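Local coordinates for SusD/RagB family nutrient-binding outer membrane lipoprotein (PDB 4F7A) that probably binds glycans, possibly mucin O-glycans, at the outer membrane as a SusD-like lipoprotein with a TPR-like helical fold, at residues 77-87 with 468-477; 274-282 with 368-379. All blocks are in the same frame, centred on the assembly; numbering follows the deposited sequence. Where two conformers were deposited one is given.

Interaction 1. Residues 77-87 with 468-477; sequences LEAGWTASAWN and IRRLPFSQDD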
loop_
_atom_site.group_PDB
_atom_site.type_symbol
_atom_site.label_atom_id
_atom_site.label_comp_id
_atom_site.label_asym_id
_atom_site.label_seq_id
_atom_site.Cartn_x
_atom_site.Cartn_y
_atom_site.Cartn_z
ATOM N N LEU A 77 -6.337 15.457 -12.514
ATOM C CA LEU A 77 -6.888 14.660 -11.438
ATOM C C LEU A 77 -8.386 14.928 -11.285
ATOM O O LEU A 77 -8.817 16.068 -11.251
ATOM C CB LEU A 77 -6.160 14.934 -10.125
ATOM C CG LEU A 77 -4.663 14.607 -10.080
ATOM C CD1 LEU A 77 -4.120 14.815 -8.701
ATOM C CD2 LEU A 77 -4.384 13.149 -10.498
ATOM N N GLU A 78 -9.156 13.844 -11.211
ATOM C CA GLU A 78 -10.593 13.887 -11.054
ATOM C C GLU A 78 -10.951 13.992 -9.555
ATOM O O GLU A 78 -10.707 13.066 -8.770
ATOM C CB GLU A 78 -11.204 12.641 -11.687
ATOM C CG GLU A 78 -12.718 12.626 -11.768
ATOM C CD GLU A 78 -13.293 13.683 -12.696
ATOM O OE1 GLU A 78 -12.562 14.236 -13.558
ATOM O OE2 GLU A 78 -14.495 13.960 -12.548
ATOM N N ALA A 79 -11.551 15.122 -9.201
ATOM C CA ALA A 79 -11.816 15.523 -7.809
ATOM C C ALA A 79 -12.624 14.477 -7.046
ATOM O O ALA A 79 -12.340 14.202 -5.882
ATOM C CB ALA A 79 -12.528 16.911 -7.774
ATOM N N GLY A 80 -13.614 13.896 -7.703
ATOM C CA GLY A 80 -14.451 12.849 -7.088
ATOM C C GLY A 80 -13.666 11.579 -6.796
ATOM O O GLY A 80 -13.876 10.919 -5.758
ATOM N N TRP A 81 -12.717 11.258 -7.668
ATOM C CA TRP A 81 -11.911 10.041 -7.492
ATOM C C TRP A 81 -10.845 10.227 -6.429
ATOM O O TRP A 81 -10.668 9.370 -5.565
ATOM C CB TRP A 81 -11.207 9.647 -8.777
ATOM C CG TRP A 81 -12.088 9.380 -9.950
ATOM C CD1 TRP A 81 -13.446 9.388 -9.996
ATOM C CD2 TRP A 81 -11.640 9.001 -11.247
ATOM N NE1 TRP A 81 -13.876 9.078 -11.269
ATOM C CE2 TRP A 81 -12.777 8.835 -12.054
ATOM C CE3 TRP A 81 -10.374 8.842 -11.822
ATOM C CZ2 TRP A 81 -12.690 8.473 -13.396
ATOM C CZ3 TRP A 81 -10.294 8.488 -13.155
ATOM C CH2 TRP A 81 -11.442 8.321 -13.930
ATOM N N THR A 82 -10.105 11.334 -6.497
ATOM C CA THR A 82 -9.024 11.526 -5.556
ATOM C C THR A 82 -9.479 11.739 -4.111
ATOM O O THR A 82 -8.705 11.496 -3.186
ATOM C CB THR A 82 -8.089 12.676 -5.973
ATOM O OG1 THR A 82 -8.804 13.902 -5.931
ATOM C CG2 THR A 82 -7.465 12.424 -7.383
ATOM N N ALA A 83 -10.721 12.181 -3.908
ATOM C CA ALA A 83 -11.245 12.404 -2.566
ATOM C C ALA A 83 -11.725 11.119 -1.881
ATOM O O ALA A 83 -12.022 11.123 -0.679
ATOM C CB ALA A 83 -12.424 13.391 -2.629
ATOM N N SER A 84 -11.859 10.035 -2.642
ATOM C CA SER A 84 -12.564 8.863 -2.154
ATOM C C SER A 84 -11.948 8.170 -0.944
ATOM O O SER A 84 -12.674 7.780 -0.029
ATOM C CB SER A 84 -12.788 7.863 -3.287
ATOM O OG SER A 84 -13.830 8.335 -4.120
ATOM N N ALA A 85 -10.629 8.013 -0.921
ATOM C CA ALA A 85 -9.976 7.352 0.211
ATOM C C ALA A 85 -10.316 8.121 1.506
ATOM O O ALA A 85 -10.751 7.536 2.509
ATOM C CB ALA A 85 -8.474 7.262 -0.015
ATOM N N TRP A 86 -10.169 9.443 1.449
ATOM C CA TRP A 86 -10.557 10.317 2.565
ATOM C C TRP A 86 -12.043 10.135 2.943
ATOM O O TRP A 86 -12.371 9.806 4.093
ATOM C CB TRP A 86 -10.289 11.804 2.216
ATOM C CG TRP A 86 -10.604 12.733 3.352
ATOM C CD1 TRP A 86 -11.845 13.118 3.770
ATOM C CD2 TRP A 86 -9.665 13.402 4.211
ATOM N NE1 TRP A 86 -11.735 13.969 4.846
ATOM C CE2 TRP A 86 -10.408 14.154 5.139
ATOM C CE3 TRP A 86 -8.266 13.431 4.285
ATOM C CZ2 TRP A 86 -9.806 14.932 6.138
ATOM C CZ3 TRP A 86 -7.660 14.194 5.316
ATOM C CH2 TRP A 86 -8.430 14.931 6.210
ATOM N N ASN A 87 -12.923 10.306 1.964
ATOM C CA ASN A 87 -14.359 10.387 2.232
ATOM C C ASN A 87 -14.908 9.084 2.846
ATOM O O ASN A 87 -15.616 9.096 3.869
ATOM C CB ASN A 87 -15.133 10.709 0.952
ATOM C CG ASN A 87 -14.861 12.114 0.413
ATOM O OD1 ASN A 87 -14.321 12.976 1.117
ATOM N ND2 ASN A 87 -15.247 12.352 -0.855
ATOM N N ILE A 468 3.835 12.432 -9.713
ATOM C CA ILE A 468 2.817 12.779 -8.729
ATOM C C ILE A 468 3.306 12.429 -7.307
ATOM O O ILE A 468 3.928 11.368 -7.077
ATOM C CB ILE A 468 1.447 12.121 -9.092
ATOM C CG1 ILE A 468 0.362 12.575 -8.123
ATOM C CG2 ILE A 468 1.522 10.564 -9.138
ATOM C CD1 ILE A 468 -1.078 12.131 -8.561
ATOM N N ARG A 469 3.068 13.354 -6.378
ATOM C CA ARG A 469 3.596 13.261 -5.019
ATOM C C ARG A 469 2.545 12.895 -3.967
ATOM O O ARG A 469 2.891 12.480 -2.864
ATOM C CB ARG A 469 4.208 14.604 -4.613
ATOM C CG ARG A 469 5.387 15.095 -5.445
ATOM C CD ARG A 469 6.640 14.229 -5.235
ATOM N NE ARG A 469 6.698 13.100 -6.157
ATOM C CZ ARG A 469 7.357 11.959 -5.935
ATOM N NH1 ARG A 469 7.933 11.736 -4.753
ATOM N NH2 ARG A 469 7.397 11.010 -6.883
ATOM N N ARG A 470 1.274 13.130 -4.293
ATOM C CA ARG A 470 0.176 13.001 -3.350
ATOM C C ARG A 470 -1.123 13.216 -4.097
ATOM O O ARG A 470 -1.133 13.638 -5.253
ATOM C CB ARG A 470 0.275 14.053 -2.231
ATOM C CG ARG A 470 0.100 15.507 -2.713
ATOM C CD ARG A 470 0.277 16.510 -1.618
ATOM N NE ARG A 470 -0.850 16.570 -0.699
ATOM C CZ ARG A 470 -1.939 17.328 -0.852
ATOM N NH1 ARG A 470 -2.094 18.131 -1.907
ATOM N NH2 ARG A 470 -2.879 17.307 0.095
ATOM N N LEU A 471 -2.225 12.960 -3.411
ATOM C CA LEU A 471 -3.537 13.381 -3.893
ATOM C C LEU A 471 -3.966 14.648 -3.176
ATOM O O LEU A 471 -3.669 14.839 -1.985
ATOM C CB LEU A 471 -4.588 12.282 -3.673
ATOM C CG LEU A 471 -4.317 10.944 -4.380
ATOM C CD1 LEU A 471 -5.543 10.018 -4.195
ATOM C CD2 LEU A 471 -3.933 11.119 -5.870
ATOM N N PRO A 472 -4.680 15.527 -3.878
ATOM C CA PRO A 472 -5.211 16.720 -3.184
ATOM C C PRO A 472 -6.207 16.370 -2.092
ATOM O O PRO A 472 -6.823 15.321 -2.143
ATOM C CB PRO A 472 -5.915 17.508 -4.294
ATOM C CG PRO A 472 -5.306 16.991 -5.573
ATOM C CD PRO A 472 -5.022 15.523 -5.306
ATOM N N PHE A 473 -6.361 17.262 -1.121
ATOM C CA PHE A 473 -7.352 17.082 -0.081
ATOM C C PHE A 473 -8.779 16.944 -0.647
ATOM O O PHE A 473 -9.090 17.402 -1.755
ATOM C CB PHE A 473 -7.316 18.243 0.924
ATOM C CG PHE A 473 -6.031 18.379 1.670
ATOM C CD1 PHE A 473 -5.598 17.360 2.500
ATOM C CD2 PHE A 473 -5.295 19.559 1.610
ATOM C CE1 PHE A 473 -4.444 17.487 3.213
ATOM C CE2 PHE A 473 -4.126 19.696 2.312
ATOM C CZ PHE A 473 -3.694 18.632 3.126
ATOM N N SER A 474 -9.634 16.282 0.110
ATOM C CA SER A 474 -11.025 16.098 -0.302
ATOM C C SER A 474 -11.754 17.427 -0.379
ATOM O O SER A 474 -11.942 18.077 0.663
ATOM C CB SER A 474 -11.767 15.216 0.687
ATOM O OG SER A 474 -13.155 15.214 0.375
ATOM N N GLN A 475 -12.221 17.801 -1.583
ATOM C CA GLN A 475 -13.072 18.976 -1.711
ATOM C C GLN A 475 -14.461 18.757 -1.125
ATOM O O GLN A 475 -15.121 19.725 -0.769
ATOM C CB GLN A 475 -13.156 19.482 -3.150
ATOM C CG GLN A 475 -11.892 20.244 -3.571
ATOM C CD GLN A 475 -11.641 21.481 -2.712
ATOM O OE1 GLN A 475 -12.521 22.342 -2.550
ATOM N NE2 GLN A 475 -10.438 21.582 -2.171
ATOM N N ASP A 476 -14.904 17.504 -0.992
ATOM C CA ASP A 476 -16.182 17.240 -0.310
ATOM C C ASP A 476 -16.069 17.617 1.160
ATOM O O ASP A 476 -16.956 18.273 1.710
ATOM C CB ASP A 476 -16.598 15.768 -0.485
ATOM C CG ASP A 476 -16.646 15.375 -1.946
ATOM O OD1 ASP A 476 -17.582 15.827 -2.619
ATOM O OD2 ASP A 476 -15.701 14.706 -2.444
ATOM N N ASP A 477 -14.955 17.245 1.787
ATOM C CA ASP A 477 -14.693 17.684 3.154
ATOM C C ASP A 477 -14.465 19.214 3.230
ATOM O O ASP A 477 -14.974 19.871 4.135
ATOM C CB ASP A 477 -13.508 16.914 3.749
ATOM C CG ASP A 477 -13.496 16.942 5.272
ATOM O OD1 ASP A 477 -13.177 18.009 5.819
ATOM O OD2 ASP A 477 -13.768 15.892 5.913
HETATM O O HOH W 1 -11.275 16.619 -4.037
HETATM O O HOH W 2 -14.205 15.951 -4.241
HETATM O O HOH W 3 -9.185 14.817 -3.449
#
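N87 and S474 meet through a short hydrogen bond, S474 OG giving its proton to N87 OD1 at 2.6 Å, in the carbonyl plane and on a lone pair. The other half of the same amide works too: N87 ND2 donates to D476 OD2 at 2.9 Å, reaching the oxygen from above the carboxylate plane, with amide and carboxylate turned 73° apart. The preceding residue, W86, has its CG anti to the backbone N (chi1 -177°), which lays the indole against S474: CB of S474 sits over the face of the five-membered ring as a CH-pi contact, while NE1 of W86 donates to D477 OD2 at 3.0 Å. Farther along, the contact turns apolar. L77 CD1 packs on P472 CD at 3.6 Å, and L77 and I468 come tip to tip through CD2 and CD1; L471 CD1 meets T82 O and L471 CD2 meets T82 CG2.

Outside this shell, S474 is the N-cap of helix 475-480, its OG accepting from D477 N at 3.1 Å, so one hydroxyl serves both cap and partner. Waters tie A79 O to Q475 N and T82 OG1 to P472 O, and Y132 of helix 111-132 bonds to T82 O and W86 N. With its proton committed to N87, the S474 hydroxyl is turned to offer its oxygen to the helix start, coupling the cap to N87 in helix 84-104.

Interaction 2. Residues 274-282 with 368-379; sequences YEDPRISIY and FSQWGAGDASLY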
loop_
_atom_site.group_PDB
_atom_site.type_symbol
_atom_site.label_atom_id
_atom_site.label_comp_id
_atom_site.label_asym_id
_atom_site.label_seq_id
_atom_site.Cartn_x
_atom_site.Cartn_y
_atom_site.Cartn_z
ATOM N N TYR A 274 13.121 -9.589 -16.176
ATOM C CA TYR A 274 13.640 -10.480 -15.134
ATOM C C TYR A 274 13.274 -11.957 -15.358
ATOM O O TYR A 274 13.682 -12.824 -14.587
ATOM C CB TYR A 274 13.121 -10.029 -13.771
ATOM C CG TYR A 274 13.703 -8.755 -13.185
ATOM C CD1 TYR A 274 14.821 -8.133 -13.734
ATOM C CD2 TYR A 274 13.148 -8.188 -12.044
ATOM C CE1 TYR A 274 15.342 -6.981 -13.175
ATOM C CE2 TYR A 274 13.653 -7.043 -11.478
ATOM C CZ TYR A 274 14.782 -6.452 -12.040
ATOM O OH TYR A 274 15.329 -5.341 -11.475
ATOM N N GLU A 275 12.478 -12.240 -16.399
ATOM C CA GLU A 275 11.961 -13.585 -16.674
ATOM C C GLU A 275 11.371 -14.145 -15.400
ATOM O O GLU A 275 11.668 -15.261 -14.981
ATOM C CB GLU A 275 13.059 -14.494 -17.274
ATOM C CG GLU A 275 13.549 -13.948 -18.621
ATOM C CD GLU A 275 14.438 -14.921 -19.404
ATOM O OE1 GLU A 275 15.384 -15.480 -18.827
ATOM O OE2 GLU A 275 14.203 -15.091 -20.609
ATOM N N ASP A 276 10.530 -13.330 -14.779
ATOM C CA ASP A 276 10.089 -13.570 -13.415
ATOM C C ASP A 276 8.980 -14.616 -13.430
ATOM O O ASP A 276 7.975 -14.442 -14.118
ATOM C CB ASP A 276 9.615 -12.254 -12.807
ATOM C CG ASP A 276 9.487 -12.298 -11.325
ATOM O OD1 ASP A 276 8.784 -13.205 -10.801
ATOM O OD2 ASP A 276 10.069 -11.391 -10.672
ATOM N N PRO A 277 9.140 -15.693 -12.639
ATOM C CA PRO A 277 8.100 -16.729 -12.646
ATOM C C PRO A 277 6.784 -16.290 -12.032
ATOM O O PRO A 277 5.790 -17.024 -12.141
ATOM C CB PRO A 277 8.702 -17.860 -11.820
ATOM C CG PRO A 277 9.701 -17.239 -10.984
ATOM C CD PRO A 277 10.224 -16.005 -11.701
ATOM N N ARG A 278 6.748 -15.122 -11.382
ATOM C CA ARG A 278 5.476 -14.612 -10.892
ATOM C C ARG A 278 4.622 -13.984 -12.020
ATOM O O ARG A 278 3.427 -13.713 -11.816
ATOM C CB ARG A 278 5.697 -13.602 -9.771
ATOM C CG ARG A 278 6.253 -14.205 -8.488
ATOM C CD ARG A 278 6.867 -13.155 -7.568
ATOM N NE ARG A 278 8.124 -12.593 -8.068
ATOM C CZ ARG A 278 8.967 -11.867 -7.318
ATOM N NH1 ARG A 278 8.703 -11.616 -6.037
ATOM N NH2 ARG A 278 10.083 -11.389 -7.844
ATOM N N ILE A 279 5.221 -13.739 -13.189
ATOM C CA ILE A 279 4.529 -13.012 -14.253
ATOM C C ILE A 279 3.168 -13.669 -14.622
ATOM O O ILE A 279 2.161 -12.976 -14.753
ATOM C CB ILE A 279 5.447 -12.793 -15.493
ATOM C CG1 ILE A 279 4.858 -11.711 -16.411
ATOM C CG2 ILE A 279 5.701 -14.088 -16.249
ATOM C CD1 ILE A 279 5.821 -11.202 -17.521
ATOM N N SER A 280 3.137 -14.991 -14.760
ATOM C CA SER A 280 1.918 -15.686 -15.221
ATOM C C SER A 280 0.968 -15.953 -14.053
ATOM O O SER A 280 -0.184 -16.312 -14.249
ATOM C CB SER A 280 2.242 -17.015 -15.919
ATOM O OG SER A 280 2.752 -17.994 -15.030
ATOM N N ILE A 281 1.473 -15.777 -12.834
ATOM C CA ILE A 281 0.649 -15.856 -11.621
ATOM C C ILE A 281 -0.132 -14.561 -11.415
ATOM O O ILE A 281 -1.340 -14.568 -11.134
ATOM C CB ILE A 281 1.500 -16.161 -10.378
ATOM C CG1 ILE A 281 2.230 -17.501 -10.543
ATOM C CG2 ILE A 281 0.598 -16.194 -9.102
ATOM C CD1 ILE A 281 3.319 -17.770 -9.408
ATOM N N TYR A 282 0.552 -13.447 -11.624
ATOM C CA TYR A 282 -0.070 -12.138 -11.513
ATOM C C TYR A 282 -1.000 -11.779 -12.689
ATOM O O TYR A 282 -2.068 -11.210 -12.471
ATOM C CB TYR A 282 1.005 -11.067 -11.421
ATOM C CG TYR A 282 1.838 -10.986 -10.136
ATOM C CD1 TYR A 282 1.895 -12.026 -9.212
ATOM C CD2 TYR A 282 2.659 -9.882 -9.911
ATOM C CE1 TYR A 282 2.668 -11.934 -8.060
ATOM C CE2 TYR A 282 3.456 -9.799 -8.784
ATOM C CZ TYR A 282 3.440 -10.815 -7.842
ATOM O OH TYR A 282 4.221 -10.732 -6.713
ATOM N N PHE A 368 8.291 -15.614 -3.608
ATOM C CA PHE A 368 8.079 -16.761 -4.485
ATOM C C PHE A 368 7.205 -17.828 -3.807
ATOM O O PHE A 368 6.276 -18.351 -4.425
ATOM C CB PHE A 368 9.409 -17.414 -4.848
ATOM C CG PHE A 368 10.103 -16.820 -6.048
ATOM C CD1 PHE A 368 10.165 -15.447 -6.254
ATOM C CD2 PHE A 368 10.748 -17.663 -6.964
ATOM C CE1 PHE A 368 10.844 -14.922 -7.354
ATOM C CE2 PHE A 368 11.417 -17.143 -8.058
ATOM C CZ PHE A 368 11.481 -15.757 -8.229
ATOM N N SER A 369 7.517 -18.149 -2.550
ATOM C CA SER A 369 6.756 -19.135 -1.795
ATOM C C SER A 369 5.294 -18.721 -1.567
ATOM O O SER A 369 4.404 -19.549 -1.644
ATOM C CB SER A 369 7.429 -19.421 -0.453
ATOM O OG SER A 369 8.690 -20.027 -0.657
ATOM N N GLN A 370 5.055 -17.446 -1.270
ATOM C CA GLN A 370 3.695 -16.916 -1.098
ATOM C C GLN A 370 2.816 -17.277 -2.298
ATOM O O GLN A 370 1.655 -17.620 -2.136
ATOM C CB GLN A 370 3.761 -15.396 -1.001
ATOM C CG GLN A 370 2.443 -14.692 -0.817
ATOM C CD GLN A 370 2.559 -13.189 -0.812
ATOM O OE1 GLN A 370 3.586 -12.640 -0.428
ATOM N NE2 GLN A 370 1.511 -12.513 -1.247
ATOM N N TRP A 371 3.377 -17.123 -3.491
ATOM C CA TRP A 371 2.644 -17.227 -4.752
ATOM C C TRP A 371 2.740 -18.594 -5.398
ATOM O O TRP A 371 2.086 -18.837 -6.393
ATOM C CB TRP A 371 3.136 -16.146 -5.730
ATOM C CG TRP A 371 2.786 -14.775 -5.275
ATOM C CD1 TRP A 371 3.630 -13.831 -4.769
ATOM C CD2 TRP A 371 1.476 -14.206 -5.226
ATOM N NE1 TRP A 371 2.932 -12.712 -4.417
ATOM C CE2 TRP A 371 1.606 -12.910 -4.685
ATOM C CE3 TRP A 371 0.203 -14.668 -5.570
ATOM C CZ2 TRP A 371 0.515 -12.053 -4.512
ATOM C CZ3 TRP A 371 -0.885 -13.811 -5.392
ATOM C CH2 TRP A 371 -0.708 -12.515 -4.867
ATOM N N GLY A 372 3.546 -19.487 -4.843
ATOM C CA GLY A 372 3.746 -20.830 -5.422
ATOM C C GLY A 372 4.665 -20.804 -6.642
ATOM O O GLY A 372 4.544 -21.643 -7.543
ATOM N N ALA A 373 5.592 -19.859 -6.669
ATOM C CA ALA A 373 6.465 -19.664 -7.836
ATOM C C ALA A 373 7.734 -20.506 -7.773
ATOM O O ALA A 373 8.568 -20.465 -8.689
ATOM C CB ALA A 373 6.808 -18.173 -7.992
ATOM N N GLY A 374 7.879 -21.281 -6.701
ATOM C CA GLY A 374 9.014 -22.186 -6.560
ATOM C C GLY A 374 10.178 -21.551 -5.814
ATOM O O GLY A 374 10.003 -20.662 -4.954
ATOM N N ASP A 375 11.370 -22.046 -6.121
ATOM C CA ASP A 375 12.592 -21.628 -5.449
ATOM C C ASP A 375 13.224 -20.442 -6.210
ATOM O O ASP A 375 13.211 -20.392 -7.447
ATOM C CB ASP A 375 13.573 -22.809 -5.370
ATOM C CG ASP A 375 14.829 -22.473 -4.605
ATOM O OD1 ASP A 375 14.815 -22.574 -3.351
ATOM O OD2 ASP A 375 15.848 -22.112 -5.268
ATOM N N ALA A 376 13.773 -19.488 -5.465
ATOM C CA ALA A 376 14.308 -18.239 -6.067
ATOM C C ALA A 376 15.839 -18.242 -6.266
ATOM O O ALA A 376 16.413 -17.243 -6.694
ATOM C CB ALA A 376 13.894 -17.028 -5.206
ATOM N N SER A 377 16.508 -19.348 -5.959
ATOM C CA SER A 377 17.962 -19.358 -5.989
ATOM C C SER A 377 18.547 -18.962 -7.362
ATOM O O SER A 377 19.476 -18.165 -7.430
ATOM C CB SER A 377 18.531 -20.720 -5.538
ATOM O OG SER A 377 18.105 -21.055 -4.214
ATOM N N LEU A 378 18.016 -19.535 -8.430
ATOM C CA LEU A 378 18.521 -19.268 -9.783
ATOM C C LEU A 378 18.184 -17.817 -10.172
ATOM O O LEU A 378 19.025 -17.091 -10.675
ATOM C CB LEU A 378 17.911 -20.250 -10.773
ATOM C CG LEU A 378 18.587 -20.259 -12.158
ATOM C CD1 LEU A 378 20.099 -20.437 -12.026
ATOM C CD2 LEU A 378 17.993 -21.329 -13.024
ATOM N N TYR A 379 16.971 -17.378 -9.862
ATOM C CA TYR A 379 16.558 -16.003 -10.141
ATOM C C TYR A 379 17.463 -14.991 -9.451
ATOM O O TYR A 379 17.813 -13.962 -10.040
ATOM C CB TYR A 379 15.117 -15.826 -9.682
ATOM C CG TYR A 379 14.508 -14.457 -9.795
ATOM C CD1 TYR A 379 13.814 -14.086 -10.930
ATOM C CD2 TYR A 379 14.514 -13.585 -8.721
ATOM C CE1 TYR A 379 13.200 -12.856 -11.032
ATOM C CE2 TYR A 379 13.885 -12.343 -8.807
ATOM C CZ TYR A 379 13.236 -11.974 -9.960
ATOM O OH TYR A 379 12.596 -10.742 -10.061
#
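R278 lies against F368 and A373, and its side chain can be followed outward from the backbone. CB rests over the rim of the Y282 ring; CG meets the methyl CB of A373 at 4.0 Å; CD passes near W371 CD1. A bend at chi3 (-71°) then brings one face of the guanidinium against F368 CE1, 3.6 Å from R278 CZ, the two planes 59° apart. NE of R278 donates almost straight to D276 OD1 at 2.9 Å, on that oxygen's syn lone pair, and NH2 takes D276 OD2, so the carboxylate is gripped side-on by two nitrogens. NH1 goes to S367, and NH2 also bonds Q426 of helix 416-431.

D276 has further work: OD1 accepts from R278 N on its anti lone pair, capping the type I turn D276-I279 that leads into helix 279-282, and OD2 receives a weak bond from Y379 OH at 2.7 Å. That hydroxyl is held by Q426 as well. The piece facing this turn is the C-terminal end of helix 356-371, closed by a Schellman motif at G372, and the loop that follows; in this TPR-like helical protein the contact therefore joins a helix exit to a helix entry. Were R278 cut back to an alanine, the D276 carboxylate would probably lose its charged mate, and a gap would be likely to open beside F368.

Beside the salt bridge, P277 CG presses on F368 CE2 at 3.4 Å. On the other flank I281 CD1 touches A373 CB and I281 CG2 touches W371 CE3, while Y282 brings its edge to the face of the W371 indole, T-shaped with planes at 67°; the Y282 hydroxyl bonds I429 O.

In the fold
Interactions 1 and 2 lie on opposite sides of the chain's centre, their own centres about 35 Å apart and their nearest atoms about 19 Å apart, so they do not touch. Along the sequence they are nested: 77-87 comes first, then 274-282 and 368-379, and 468-477 last, so interaction 1 closes a long loop of chain that contains the whole of interaction 2. They share no helix. Interaction 1 brings helix 84-104, with the short helix 79-82 before it, to the start of helix 475-480, whereas interaction 2 joins helix 279-282 to the end of helix 356-371. Each is thus a separate closure within a single SusD-like, mainly helical chain.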